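Side-chain contacts in ABC transporter substrate binding protein (Ribose) (Agrobacterium vitis, PDB 4WUT), which probably captures sugars for import by an ABC transporter, and here holds beta-D-fucopyranose in the cleft between its two lobes: residues V33-T36 with F37-N40; G168-G171 with G172-Y176; T197-N200 with Q201-V205; G217-E220 with P221-I224; D245-Q248 with D249-E252. All blocks are in the same frame, centred on the assembly; numbering follows the deposited sequence.

Four of the five contacts meet at the sugar. Interactions 1, 4 and 5 are helix N-termini whose preceding loops converge on beta-D-fucopyranose, and their centres lie 10 to 13 Å apart. Thr36 of interaction 1 ties them together: its OG1 stands 2.8 Å from Glu220 OE2 of interaction 4 and 3.1 Å from Asn247 ND2 of interaction 5, both probable hydrogen bonds. Interaction 2 shares a lobe with interactions 4 and 5; its centre is about 24 Å from that of interaction 1, and it joins interaction 4 through Arg169 NH1 and Ala218 O, 2.8 Å apart. Interaction 3 stands apart at a calcium ion, touching only interaction 4, where Ala198 packs on Thr222.

Interaction 1: V33-T36 with F37-N40; sequences VNST and FWQN. With FCB (beta-D-fucopyranose), chain E.
Ser35 holds its hydroxyl anti to the backbone N (chi1 163°), which brings OG to the start of the helix, 3.1 Å from Trp38 N. That N-H points almost straight at the oxygen, at 172°. Trp38 sends its own CG the other way round CB, anti to the carbonyl carbon, and the indole folds back so that CD1 comes to 3.3 Å from Ser35 OG. The serine thus meets both the backbone and the ring of one residue. This is the classical N-cap, with Ser35 just ahead of helix 36-49 in the N-terminal half of a periplasmic sugar-binding protein fold. Gln39 supports the same turn from outside. Its extended chain lies across Ser35 O, with CG 3.1 Å from that oxygen, while NE2 gives a weak bond to Val33 O at 3.2 Å; the backbone bond from Gln39 N to Ser35 O closes the turn. On the cleft side the two aromatics are set nearly edge to face: Phe37 CD1 lies over the middle of the indole, 3.7 Å above its plane. One face of the Phe37 ring receives the sugar, whose C1 sits over the ring centre at 3.8 Å, as in other aromatic platforms for pyranoses. Trp38 CZ2 approaches C4 of the sugar obliquely at 3.7 Å, and its NE1 is hydrogen-bonded to Glu65.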
loop_
_atom_site.group_PDB
_atom_site.type_symbol
_atom_site.label_atom_id
_atom_site.label_comp_id
_atom_site.label_asym_id
_atom_site.label_seq_id
_atom_site.Cartn_x
_atom_site.Cartn_y
_atom_site.Cartn_z
ATOM N N VAL A 33 6.575 -1.231 -11.203
ATOM C CA VAL A 33 6.381 -2.640 -11.542
ATOM C C VAL A 33 7.342 -3.506 -10.727
ATOM O O VAL A 33 7.114 -4.708 -10.543
ATOM C CB VAL A 33 6.577 -2.890 -13.044
ATOM C CG1 VAL A 33 5.384 -2.341 -13.817
ATOM C CG2 VAL A 33 7.893 -2.272 -13.523
ATOM N N ASN A 34 8.393 -2.873 -10.212
ATOM C CA ASN A 34 9.408 -3.557 -9.421
ATOM C C ASN A 34 8.972 -3.810 -7.988
ATOM O O ASN A 34 9.503 -3.179 -7.059
ATOM C CB ASN A 34 10.685 -2.715 -9.400
ATOM C CG ASN A 34 11.183 -2.385 -10.788
ATOM O OD1 ASN A 34 11.098 -3.215 -11.700
ATOM N ND2 ASN A 34 11.715 -1.169 -10.961
ATOM N N SER A 35 8.029 -4.740 -7.804
ATOM C CA SER A 35 7.398 -4.909 -6.513
ATOM C C SER A 35 6.557 -6.184 -6.430
ATOM O O SER A 35 5.690 -6.429 -7.282
ATOM C CB SER A 35 6.515 -3.676 -6.273
ATOM O OG SER A 35 5.583 -3.886 -5.257
ATOM N N THR A 36 6.773 -6.994 -5.400
ATOM C CA THR A 36 5.951 -8.193 -5.244
ATOM C C THR A 36 4.492 -7.799 -4.943
ATOM O O THR A 36 3.574 -8.475 -5.368
ATOM C CB THR A 36 6.520 -9.219 -4.202
ATOM O OG1 THR A 36 6.952 -8.544 -3.021
ATOM C CG2 THR A 36 7.691 -9.969 -4.773
ATOM N N PHE A 37 4.288 -6.689 -4.231
ATOM C CA PHE A 37 2.944 -6.200 -3.958
ATOM C C PHE A 37 2.228 -5.885 -5.276
ATOM O O PHE A 37 1.137 -6.369 -5.510
ATOM C CB PHE A 37 2.978 -4.969 -3.038
ATOM C CG PHE A 37 1.621 -4.368 -2.778
ATOM C CD1 PHE A 37 1.099 -3.404 -3.618
ATOM C CD2 PHE A 37 0.864 -4.765 -1.686
ATOM C CE1 PHE A 37 -0.156 -2.865 -3.387
ATOM C CE2 PHE A 37 -0.391 -4.221 -1.465
ATOM C CZ PHE A 37 -0.887 -3.267 -2.311
ATOM N N TRP A 38 2.843 -5.065 -6.134
ATOM C CA TRP A 38 2.176 -4.672 -7.377
ATOM C C TRP A 38 2.059 -5.853 -8.330
ATOM O O TRP A 38 1.101 -5.930 -9.095
ATOM C CB TRP A 38 2.850 -3.458 -8.051
ATOM C CG TRP A 38 2.722 -2.212 -7.220
ATOM C CD1 TRP A 38 3.725 -1.508 -6.626
ATOM C CD2 TRP A 38 1.503 -1.554 -6.850
ATOM N NE1 TRP A 38 3.206 -0.444 -5.923
ATOM C CE2 TRP A 38 1.845 -0.458 -6.041
ATOM C CE3 TRP A 38 0.163 -1.792 -7.126
ATOM C CZ2 TRP A 38 0.886 0.395 -5.498
ATOM C CZ3 TRP A 38 -0.787 -0.946 -6.588
ATOM C CH2 TRP A 38 -0.423 0.141 -5.798
ATOM N N GLN A 39 2.984 -6.813 -8.250
ATOM C CA GLN A 39 2.857 -8.005 -9.075
ATOM C C GLN A 39 1.661 -8.873 -8.653
ATOM O O GLN A 39 1.072 -9.575 -9.476
ATOM C CB GLN A 39 4.163 -8.796 -9.070
ATOM C CG GLN A 39 5.237 -8.102 -9.900
ATOM C CD GLN A 39 6.655 -8.537 -9.563
ATOM O OE1 GLN A 39 6.874 -9.462 -8.782
ATOM N NE2 GLN A 39 7.632 -7.850 -10.151
ATOM N N ASN A 40 1.311 -8.832 -7.371
ATOM C CA ASN A 40 0.104 -9.534 -6.920
ATOM C C ASN A 40 -1.173 -8.812 -7.386
ATOM O O ASN A 40 -2.158 -9.458 -7.749
ATOM C CB ASN A 40 0.088 -9.712 -5.410
ATOM C CG ASN A 40 -0.732 -10.927 -4.978
ATOM O OD1 ASN A 40 -0.608 -12.013 -5.556
ATOM N ND2 ASN A 40 -1.610 -10.738 -3.988
HETATM C C1 FCB E . 1.528 -1.006 -0.179
HETATM C C2 FCB E . 0.892 0.356 -0.419
HETATM C C3 FCB E . 1.067 0.792 -1.769
HETATM C C4 FCB E . 2.564 0.736 -2.175
HETATM C C5 FCB E . 3.030 -0.705 -1.828
HETATM C C6 FCB E . 4.529 -0.941 -2.176
HETATM O O1 FCB E . 1.571 -1.158 1.160
HETATM O O2 FCB E . -0.529 0.191 -0.153
HETATM O O3 FCB E . 0.564 2.152 -1.834
HETATM O O4 FCB E . 3.337 1.754 -1.491
HETATM O O5 FCB E . 2.912 -0.931 -0.492
#

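Interaction 2: G168-G171 with G172-Y176; sequences GRVG and GFTDY. With FCB (beta-D-fucopyranose), chain E.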
loop_
_atom_site.group_PDB
_atom_site.type_symbol
_atom_site.label_atom_id
_atom_site.label_comp_id
_atom_site.label_asym_id
_atom_site.label_seq_id
_atom_site.Cartn_x
_atom_site.Cartn_y
_atom_site.Cartn_z
ATOM N N GLY A 168 -3.461 8.288 5.313
ATOM C CA GLY A 168 -4.379 7.666 6.237
ATOM C C GLY A 168 -3.692 6.636 7.104
ATOM O O GLY A 168 -3.964 6.541 8.288
ATOM N N ARG A 169 -2.797 5.856 6.515
ATOM C CA ARG A 169 -2.186 4.745 7.223
ATOM C C ARG A 169 -1.292 5.260 8.355
ATOM O O ARG A 169 -1.399 4.873 9.527
ATOM C CB ARG A 169 -1.357 3.931 6.234
ATOM C CG ARG A 169 -0.864 2.640 6.802
ATOM C CD ARG A 169 -0.135 1.840 5.757
ATOM N NE ARG A 169 -0.998 1.527 4.634
ATOM C CZ ARG A 169 -0.610 0.956 3.502
ATOM N NH1 ARG A 169 0.663 0.588 3.313
ATOM N NH2 ARG A 169 -1.494 0.728 2.558
ATOM N N VAL A 170 -0.400 6.168 8.000
ATOM C CA VAL A 170 0.535 6.678 8.973
ATOM C C VAL A 170 -0.166 7.678 9.903
ATOM O O VAL A 170 0.108 7.732 11.087
ATOM C CB VAL A 170 1.791 7.260 8.285
ATOM C CG1 VAL A 170 2.691 7.977 9.292
ATOM C CG2 VAL A 170 2.529 6.131 7.585
ATOM N N GLY A 171 -1.086 8.475 9.387
ATOM C CA GLY A 171 -1.864 9.324 10.268
ATOM C C GLY A 171 -2.742 8.545 11.240
ATOM O O GLY A 171 -2.871 8.928 12.407
ATOM N N GLY A 172 -3.391 7.482 10.763
ATOM C CA GLY A 172 -4.203 6.650 11.631
ATOM C C GLY A 172 -3.352 6.072 12.754
ATOM O O GLY A 172 -3.744 6.078 13.928
ATOM N N PHE A 173 -2.186 5.554 12.389
ATOM C CA PHE A 173 -1.247 4.999 13.357
ATOM C C PHE A 173 -0.844 6.060 14.372
ATOM O O PHE A 173 -0.964 5.868 15.582
ATOM C CB PHE A 173 0.001 4.463 12.631
ATOM C CG PHE A 173 1.025 3.808 13.551
ATOM C CD1 PHE A 173 0.955 2.453 13.854
ATOM C CD2 PHE A 173 2.060 4.551 14.106
ATOM C CE1 PHE A 173 1.887 1.861 14.675
ATOM C CE2 PHE A 173 2.970 3.954 14.959
ATOM C CZ PHE A 173 2.893 2.610 15.227
ATOM N N THR A 174 -0.353 7.185 13.870
ATOM C CA THR A 174 0.190 8.218 14.708
ATOM C C THR A 174 -0.861 8.795 15.653
ATOM O O THR A 174 -0.593 9.001 16.823
ATOM C CB THR A 174 0.825 9.327 13.828
ATOM O OG1 THR A 174 1.865 8.745 13.026
ATOM C CG2 THR A 174 1.394 10.423 14.685
ATOM N N ASP A 175 -2.052 9.052 15.135
ATOM C CA ASP A 175 -3.105 9.644 15.951
ATOM C C ASP A 175 -3.527 8.687 17.053
ATOM O O ASP A 175 -3.835 9.109 18.184
ATOM C CB ASP A 175 -4.319 10.007 15.091
ATOM C CG ASP A 175 -4.047 11.162 14.135
ATOM O OD1 ASP A 175 -2.986 11.805 14.242
ATOM O OD2 ASP A 175 -4.913 11.423 13.275
ATOM N N TYR A 176 -3.554 7.396 16.729
ATOM C CA TYR A 176 -3.958 6.384 17.727
ATOM C C TYR A 176 -2.921 6.282 18.829
ATOM O O TYR A 176 -3.258 6.220 19.998
ATOM C CB TYR A 176 -4.201 5.002 17.090
ATOM C CG TYR A 176 -4.829 4.000 18.053
ATOM C CD1 TYR A 176 -4.045 3.289 18.940
ATOM C CD2 TYR A 176 -6.194 3.783 18.056
ATOM C CE1 TYR A 176 -4.617 2.402 19.842
ATOM C CE2 TYR A 176 -6.773 2.918 18.940
ATOM C CZ TYR A 176 -5.979 2.218 19.813
ATOM O OH TYR A 176 -6.572 1.335 20.675
HETATM C C1 FCB E . 1.528 -1.006 -0.179
HETATM C C2 FCB E . 0.892 0.356 -0.419
HETATM C C3 FCB E . 1.067 0.792 -1.769
HETATM C C4 FCB E . 2.564 0.736 -2.175
HETATM C C5 FCB E . 3.030 -0.705 -1.828
HETATM C C6 FCB E . 4.529 -0.941 -2.176
HETATM O O1 FCB E . 1.571 -1.158 1.160
HETATM O O2 FCB E . -0.529 0.191 -0.153
HETATM O O3 FCB E . 0.564 2.152 -1.834
HETATM O O4 FCB E . 3.337 1.754 -1.491
HETATM O O5 FCB E . 2.912 -0.931 -0.492
#
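Thr174 stands one turn beyond Val170, and the two side chains run slantwise to each other, with Val170 CG1 3.9 Å from Thr174 OG1. The main link is polar. Thr174 turns its hydroxyl beside its own backbone N (chi1 -59°), from where OG1 donates to Val170 O at 2.8 Å. Thr174 N donates to the same oxygen at 2.9 Å, and the two donors arrive from opposite faces of the carbonyl plane, so that both sides of this acceptor are used. Close by, Gly172, with no side chain to crowd the acceptor, brings its N to 2.7 Å from Gly168 O in a backbone hydrogen bond. Arg169 leaves the contact and runs into the pocket. Its guanidinium is a fork: NH1 reaches O1 of the sugar and NH2 reaches O2, each at 2.9 Å. Ala218 O and Asn133 OD1 take further N-H groups and should restrict the group's rotation. Helix 164-180 is the crossover of a beta-alpha-beta unit between strands 153-158 and 184-190. Val170 packs on strand 153-158, while Phe173 stacks with Phe216 and lies against both that strand and helix 133-148.

Interaction 3: T197-N200 with Q201-V205; sequences TALN and QTTDV. With CA (calcium ion), chain F.
Asn200 and Asp204 close on one calcium ion from successive turns of a helix. The asparagine supplies a single oxygen, OD1, at 2.4 Å, whereas the aspartate binds through both carboxylate oxygens, OD1 at 2.4 Å and OD2 at 2.5 Å. A water stands 2.5 Å from the ion. The flat groups are turned almost perpendicular, 81° between planes, while the side chains run slantwise to each other, and the cation lets Asn200 OD1 come to 3.2 Å from Asp204 OD2 although neither oxygen can donate. The torsions converge: Asn200 carries CG anti to the backbone N (chi1 -179°), outward from the helix, while Asp204 CG bends back toward the preceding turn. The pair is an i, i+4 chelate on one face of helix 195-208, far from the sugar. Behind the first shell, the backbone bond from Asp204 N to Asn200 O belongs to the helix turn that sets the two residues on one face. Thr203 returns its hydroxyl to Leu199 O at 3.0 Å, and Thr202 does likewise to Ala198 O at 2.9 Å, so both carbonyls accept twice. Gln201 lies alongside Thr197, its amide against CG2, and gives NE2 to Tyr190 O. Thr202 and Thr203 also pack on helix 220-232, and Gln201 and Thr202 touch Met157 of strand 153-158.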
loop_
_atom_site.group_PDB
_atom_site.type_symbol
_atom_site.label_atom_id
_atom_site.label_comp_id
_atom_site.label_asym_id
_atom_site.label_seq_id
_atom_site.Cartn_x
_atom_site.Cartn_y
_atom_site.Cartn_z
ATOM N N THR A 197 16.940 1.945 1.185
ATOM C CA THR A 197 16.868 3.174 1.945
ATOM C C THR A 197 16.290 2.915 3.337
ATOM O O THR A 197 16.817 3.405 4.352
ATOM C CB THR A 197 16.034 4.197 1.222
ATOM O OG1 THR A 197 16.652 4.466 -0.048
ATOM C CG2 THR A 197 15.949 5.465 2.017
ATOM N N ALA A 198 15.206 2.135 3.375
ATOM C CA ALA A 198 14.611 1.704 4.638
ATOM C C ALA A 198 15.576 0.934 5.528
ATOM O O ALA A 198 15.575 1.107 6.766
ATOM C CB ALA A 198 13.364 0.863 4.372
ATOM N N LEU A 199 16.391 0.078 4.918
ATOM C CA LEU A 199 17.410 -0.660 5.667
ATOM C C LEU A 199 18.376 0.329 6.356
ATOM O O LEU A 199 18.601 0.264 7.573
ATOM C CB LEU A 199 18.119 -1.648 4.734
ATOM C CG LEU A 199 18.884 -2.793 5.407
ATOM C CD1 LEU A 199 19.211 -3.868 4.376
ATOM C CD2 LEU A 199 20.132 -2.275 6.044
ATOM N N ASN A 200 18.931 1.272 5.603
ATOM C CA ASN A 200 19.821 2.275 6.169
ATOM C C ASN A 200 19.122 3.138 7.226
ATOM O O ASN A 200 19.647 3.316 8.311
ATOM C CB ASN A 200 20.384 3.169 5.062
ATOM C CG ASN A 200 21.356 4.224 5.598
ATOM O OD1 ASN A 200 22.220 3.927 6.421
ATOM N ND2 ASN A 200 21.182 5.466 5.159
ATOM N N GLN A 201 17.936 3.654 6.915
ATOM C CA GLN A 201 17.238 4.486 7.881
ATOM C C GLN A 201 16.940 3.742 9.172
ATOM O O GLN A 201 17.055 4.311 10.238
ATOM C CB GLN A 201 15.945 5.053 7.279
ATOM C CG GLN A 201 16.200 6.052 6.207
ATOM C CD GLN A 201 14.944 6.439 5.441
ATOM O OE1 GLN A 201 13.991 5.668 5.325
ATOM N NE2 GLN A 201 14.965 7.630 4.881
ATOM N N THR A 202 16.543 2.487 9.070
ATOM C CA THR A 202 16.334 1.676 10.263
ATOM C C THR A 202 17.613 1.412 11.041
ATOM O O THR A 202 17.662 1.530 12.259
ATOM C CB THR A 202 15.659 0.354 9.906
ATOM O OG1 THR A 202 14.379 0.630 9.323
ATOM C CG2 THR A 202 15.406 -0.440 11.148
ATOM N N THR A 203 18.693 1.083 10.336
ATOM C CA THR A 203 19.967 0.899 10.998
ATOM C C THR A 203 20.344 2.154 11.804
ATOM O O THR A 203 20.753 2.088 12.962
ATOM C CB THR A 203 21.045 0.577 9.966
ATOM O OG1 THR A 203 20.762 -0.708 9.386
ATOM C CG2 THR A 203 22.439 0.543 10.610
ATOM N N ASP A 204 20.080 3.305 11.209
ATOM C CA ASP A 204 20.406 4.563 11.813
ATOM C C ASP A 204 19.507 4.893 13.008
ATOM O O ASP A 204 20.006 5.377 14.003
ATOM C CB ASP A 204 20.398 5.660 10.748
ATOM C CG ASP A 204 21.552 5.505 9.737
ATOM O OD1 ASP A 204 22.535 4.777 10.016
ATOM O OD2 ASP A 204 21.469 6.121 8.657
ATOM N N VAL A 205 18.213 4.614 12.899
ATOM C CA VAL A 205 17.290 4.842 14.006
ATOM C C VAL A 205 17.609 3.950 15.198
ATOM O O VAL A 205 17.530 4.389 16.340
ATOM C CB VAL A 205 15.842 4.706 13.560
ATOM C CG1 VAL A 205 14.910 4.933 14.749
ATOM C CG2 VAL A 205 15.530 5.687 12.508
HETATM CA CA CA F . 23.646 5.192 7.917
HETATM O O HOH W 1 24.656 3.107 8.740
#

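Interaction 4: G217-E220 with P221-I224; sequences GANE and PTAI. With FCB (beta-D-fucopyranose), chain E.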
loop_
_atom_site.group_PDB
_atom_site.type_symbol
_atom_site.label_atom_id
_atom_site.label_comp_id
_atom_site.label_asym_id
_atom_site.label_seq_id
_atom_site.Cartn_x
_atom_site.Cartn_y
_atom_site.Cartn_z
ATOM N N GLY A 217 6.898 -0.210 10.247
ATOM C CA GLY A 217 7.274 -0.094 8.848
ATOM C C GLY A 217 6.030 -0.097 7.981
ATOM O O GLY A 217 5.341 -1.114 7.908
ATOM N N ALA A 218 5.730 1.013 7.308
ATOM C CA ALA A 218 4.366 1.227 6.853
ATOM C C ALA A 218 3.990 0.698 5.480
ATOM O O ALA A 218 2.851 0.858 5.045
ATOM C CB ALA A 218 4.021 2.715 6.965
ATOM N N ASN A 219 4.934 0.105 4.761
ATOM C CA ASN A 219 4.614 -0.618 3.542
ATOM C C ASN A 219 5.637 -1.720 3.268
ATOM O O ASN A 219 6.612 -1.888 4.011
ATOM C CB ASN A 219 4.439 0.316 2.329
ATOM C CG ASN A 219 5.752 0.764 1.701
ATOM O OD1 ASN A 219 6.832 0.694 2.290
ATOM N ND2 ASN A 219 5.651 1.260 0.478
ATOM N N GLU A 220 5.396 -2.450 2.197
ATOM C CA GLU A 220 6.157 -3.661 1.907
ATOM C C GLU A 220 7.688 -3.447 1.883
ATOM O O GLU A 220 8.419 -4.056 2.681
ATOM C CB GLU A 220 5.645 -4.334 0.626
ATOM C CG GLU A 220 6.400 -5.612 0.266
ATOM C CD GLU A 220 5.988 -6.148 -1.103
ATOM O OE1 GLU A 220 6.303 -5.498 -2.126
ATOM O OE2 GLU A 220 5.323 -7.198 -1.170
ATOM N N PRO A 221 8.193 -2.577 0.990
ATOM C CA PRO A 221 9.650 -2.459 0.958
ATOM C C PRO A 221 10.224 -1.854 2.240
ATOM O O PRO A 221 11.347 -2.172 2.640
ATOM C CB PRO A 221 9.904 -1.537 -0.232
ATOM C CG PRO A 221 8.603 -0.773 -0.394
ATOM C CD PRO A 221 7.569 -1.791 -0.082
ATOM N N THR A 222 9.470 -0.990 2.895
ATOM C CA THR A 222 9.976 -0.332 4.083
ATOM C C THR A 222 10.081 -1.370 5.193
ATOM O O THR A 222 11.058 -1.399 5.934
ATOM C CB THR A 222 9.093 0.857 4.499
ATOM O OG1 THR A 222 8.989 1.798 3.419
ATOM C CG2 THR A 222 9.625 1.529 5.703
ATOM N N ALA A 223 9.058 -2.213 5.293
ATOM C CA ALA A 223 9.055 -3.219 6.350
ATOM C C ALA A 223 10.110 -4.279 6.123
ATOM O O ALA A 223 10.679 -4.809 7.089
ATOM C CB ALA A 223 7.667 -3.845 6.442
ATOM N N ILE A 224 10.384 -4.616 4.866
ATOM C CA ILE A 224 11.444 -5.578 4.560
ATOM C C ILE A 224 12.809 -4.998 4.926
ATOM O O ILE A 224 13.628 -5.630 5.588
ATOM C CB ILE A 224 11.407 -5.999 3.092
ATOM C CG1 ILE A 224 10.112 -6.784 2.820
ATOM C CG2 ILE A 224 12.646 -6.852 2.762
ATOM C CD1 ILE A 224 9.825 -7.097 1.403
HETATM C C1 FCB E . 1.528 -1.006 -0.179
HETATM C C2 FCB E . 0.892 0.356 -0.419
HETATM C C3 FCB E . 1.067 0.792 -1.769
HETATM C C4 FCB E . 2.564 0.736 -2.175
HETATM C C5 FCB E . 3.030 -0.705 -1.828
HETATM C C6 FCB E . 4.529 -0.941 -2.176
HETATM O O1 FCB E . 1.571 -1.158 1.160
HETATM O O2 FCB E . -0.529 0.191 -0.153
HETATM O O3 FCB E . 0.564 2.152 -1.834
HETATM O O4 FCB E . 3.337 1.754 -1.491
HETATM O O5 FCB E . 2.912 -0.931 -0.492
#
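The amide of Asn219 is held on both sides by the turn that follows it: Thr222 N and Thr222 OG1 reach Asn219 OD1 from opposite faces of the amide plane. Thr222 OG1 is 2.7 Å from Asn219 OD1, and Thr222 N is 3.2 Å from Asn219 OD1. Pro221 CD lies over the face that Thr222 N approaches, 3.6 Å from Asn219 CG. This is an N-cap at the start of helix 220-232, just after strand 214-217 in the C-terminal lobe of the sugar-binding fold, and the cap residue does a second job. With OD1 spent on the helix, the other end of the amide is turned into the pocket, where Asn219 ND2 donates to O4 of the fucose at 3.1 Å. The group gets there because CG sits between the backbone N and the carbonyl carbon (chi1 80°). Two bonds on OD1 should disfavour a flipped amide, which would keep the N-H turned to the sugar. Ser193 takes another N-H of the same ND2, and Thr222 OG1 is also bonded to Ser191. Pro221 contributes carbon to the pocket, its CD lying 3.8 Å from the sugar methyl C6. The Glu220 carboxylate is hydrogen-bonded to Tyr313 OH, and also to Thr36 OG1 and Phe37 N of the other lobe. Its stem runs alongside Ile224, and Glu220 CG touches Ile224 CD1 at 3.9 Å.

Interaction 5: D245-Q248 with D249-E252; sequences DGNQ and DLQE. With FCB (beta-D-fucopyranose), chain E.
Gln251 NE2 is gripped twice, by Gly246 O at 3.0 Å and by a water at 3.1 Å that also accepts from Gln248 NE2. Both amide nitrogens donate to that one water, consistent with Gln248 NE2 and Gln251 NE2 standing 3.4 Å apart without bonding each other; the amide planes are turned 69°. Gln251 CG sits beside its backbone N, and the extended chain runs back to Gly246 O, whose donor stands above the carbonyl plane. Asn247 is the N-cap of helix 248-255: OD1 accepts from Leu250 N at 3.0 Å and 167°, with CG tucked between backbone N and carbonyl carbon (chi1 82°). At the other end of the amide, ND2 makes a weak bond to Asp249 OD2 and is also hydrogen-bonded to Thr36 OG1. Leu250 CD1 lies 3.4 Å from Asp245 O, against the backbone of the loop. Asp245 itself faces the pocket, where OD2 accepts from O1 of the fucose at 2.5 Å and OD1 from Gln265. O1 also accepts from Arg169 NH1, so cation and carboxylate would together polarise the anomeric hydroxyl. Asp249, salt-bridged to Arg228, lies in the first turn, where its negative charge would probably suit the helix dipole.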
loop_
_atom_site.group_PDB
_atom_site.type_symbol
_atom_site.label_atom_id
_atom_site.label_comp_id
_atom_site.label_asym_id
_atom_site.label_seq_id
_atom_site.Cartn_x
_atom_site.Cartn_y
_atom_site.Cartn_z
ATOM N N ASP A 245 2.008 -5.551 4.742
ATOM C CA ASP A 245 2.047 -6.368 3.556
ATOM C C ASP A 245 2.565 -7.784 3.846
ATOM O O ASP A 245 2.917 -8.101 4.980
ATOM C CB ASP A 245 2.748 -5.635 2.406
ATOM C CG ASP A 245 2.011 -4.374 2.005
ATOM O OD1 ASP A 245 0.775 -4.457 1.838
ATOM O OD2 ASP A 245 2.642 -3.312 1.894
ATOM N N GLY A 246 2.550 -8.640 2.836
ATOM C CA GLY A 246 2.553 -10.061 3.091
ATOM C C GLY A 246 3.308 -10.921 2.105
ATOM O O GLY A 246 2.880 -12.033 1.811
ATOM N N ASN A 247 4.429 -10.425 1.580
ATOM C CA ASN A 247 5.197 -11.271 0.680
ATOM C C ASN A 247 6.016 -12.309 1.443
ATOM O O ASN A 247 5.913 -12.410 2.660
ATOM C CB ASN A 247 6.083 -10.419 -0.232
ATOM C CG ASN A 247 7.365 -9.987 0.422
ATOM O OD1 ASN A 247 7.512 -9.962 1.644
ATOM N ND2 ASN A 247 8.323 -9.592 -0.419
ATOM N N GLN A 248 6.836 -13.064 0.729
ATOM C CA GLN A 248 7.605 -14.147 1.360
ATOM C C GLN A 248 8.550 -13.634 2.460
ATOM O O GLN A 248 8.653 -14.237 3.531
ATOM C CB GLN A 248 8.382 -14.932 0.303
ATOM C CG GLN A 248 7.501 -15.646 -0.717
ATOM C CD GLN A 248 6.496 -16.587 -0.079
ATOM O OE1 GLN A 248 6.850 -17.441 0.747
ATOM N NE2 GLN A 248 5.231 -16.443 -0.464
ATOM N N ASP A 249 9.237 -12.520 2.228
ATOM C CA ASP A 249 10.165 -12.007 3.239
ATOM C C ASP A 249 9.424 -11.663 4.534
ATOM O O ASP A 249 9.902 -11.916 5.628
ATOM C CB ASP A 249 10.876 -10.736 2.770
ATOM C CG ASP A 249 11.680 -10.934 1.508
ATOM O OD1 ASP A 249 12.853 -11.310 1.618
ATOM O OD2 ASP A 249 11.151 -10.680 0.407
ATOM N N LEU A 250 8.287 -11.002 4.404
ATOM C CA LEU A 250 7.525 -10.585 5.570
ATOM C C LEU A 250 6.908 -11.785 6.296
ATOM O O LEU A 250 6.901 -11.834 7.531
ATOM C CB LEU A 250 6.477 -9.544 5.168
ATOM C CG LEU A 250 7.117 -8.240 4.665
ATOM C CD1 LEU A 250 6.102 -7.337 3.981
ATOM C CD2 LEU A 250 7.764 -7.535 5.829
ATOM N N GLN A 251 6.444 -12.771 5.543
ATOM C CA GLN A 251 5.955 -14.003 6.155
ATOM C C GLN A 251 7.066 -14.636 6.990
ATOM O O GLN A 251 6.833 -15.087 8.116
ATOM C CB GLN A 251 5.484 -14.990 5.094
ATOM C CG GLN A 251 4.184 -14.616 4.459
ATOM C CD GLN A 251 3.832 -15.515 3.284
ATOM O OE1 GLN A 251 3.774 -16.747 3.418
ATOM N NE2 GLN A 251 3.613 -14.902 2.111
ATOM N N GLU A 252 8.274 -14.656 6.436
ATOM C CA GLU A 252 9.404 -15.266 7.146
ATOM C C GLU A 252 9.787 -14.508 8.415
ATOM O O GLU A 252 10.124 -15.149 9.438
ATOM C CB GLU A 252 10.615 -15.425 6.226
ATOM C CG GLU A 252 10.419 -16.517 5.187
ATOM C CD GLU A 252 9.947 -17.830 5.815
ATOM O OE1 GLU A 252 10.786 -18.551 6.409
ATOM O OE2 GLU A 252 8.726 -18.130 5.736
HETATM C C1 FCB E . 1.528 -1.006 -0.179
HETATM C C2 FCB E . 0.892 0.356 -0.419
HETATM C C3 FCB E . 1.067 0.792 -1.769
HETATM C C4 FCB E . 2.564 0.736 -2.175
HETATM C C5 FCB E . 3.030 -0.705 -1.828
HETATM C C6 FCB E . 4.529 -0.941 -2.176
HETATM O O1 FCB E . 1.571 -1.158 1.160
HETATM O O2 FCB E . -0.529 0.191 -0.153
HETATM O O3 FCB E . 0.564 2.152 -1.834
HETATM O O4 FCB E . 3.337 1.754 -1.491
HETATM O O5 FCB E . 2.912 -0.931 -0.492
HETATM O O HOH W 2 2.415 -17.000 0.107
#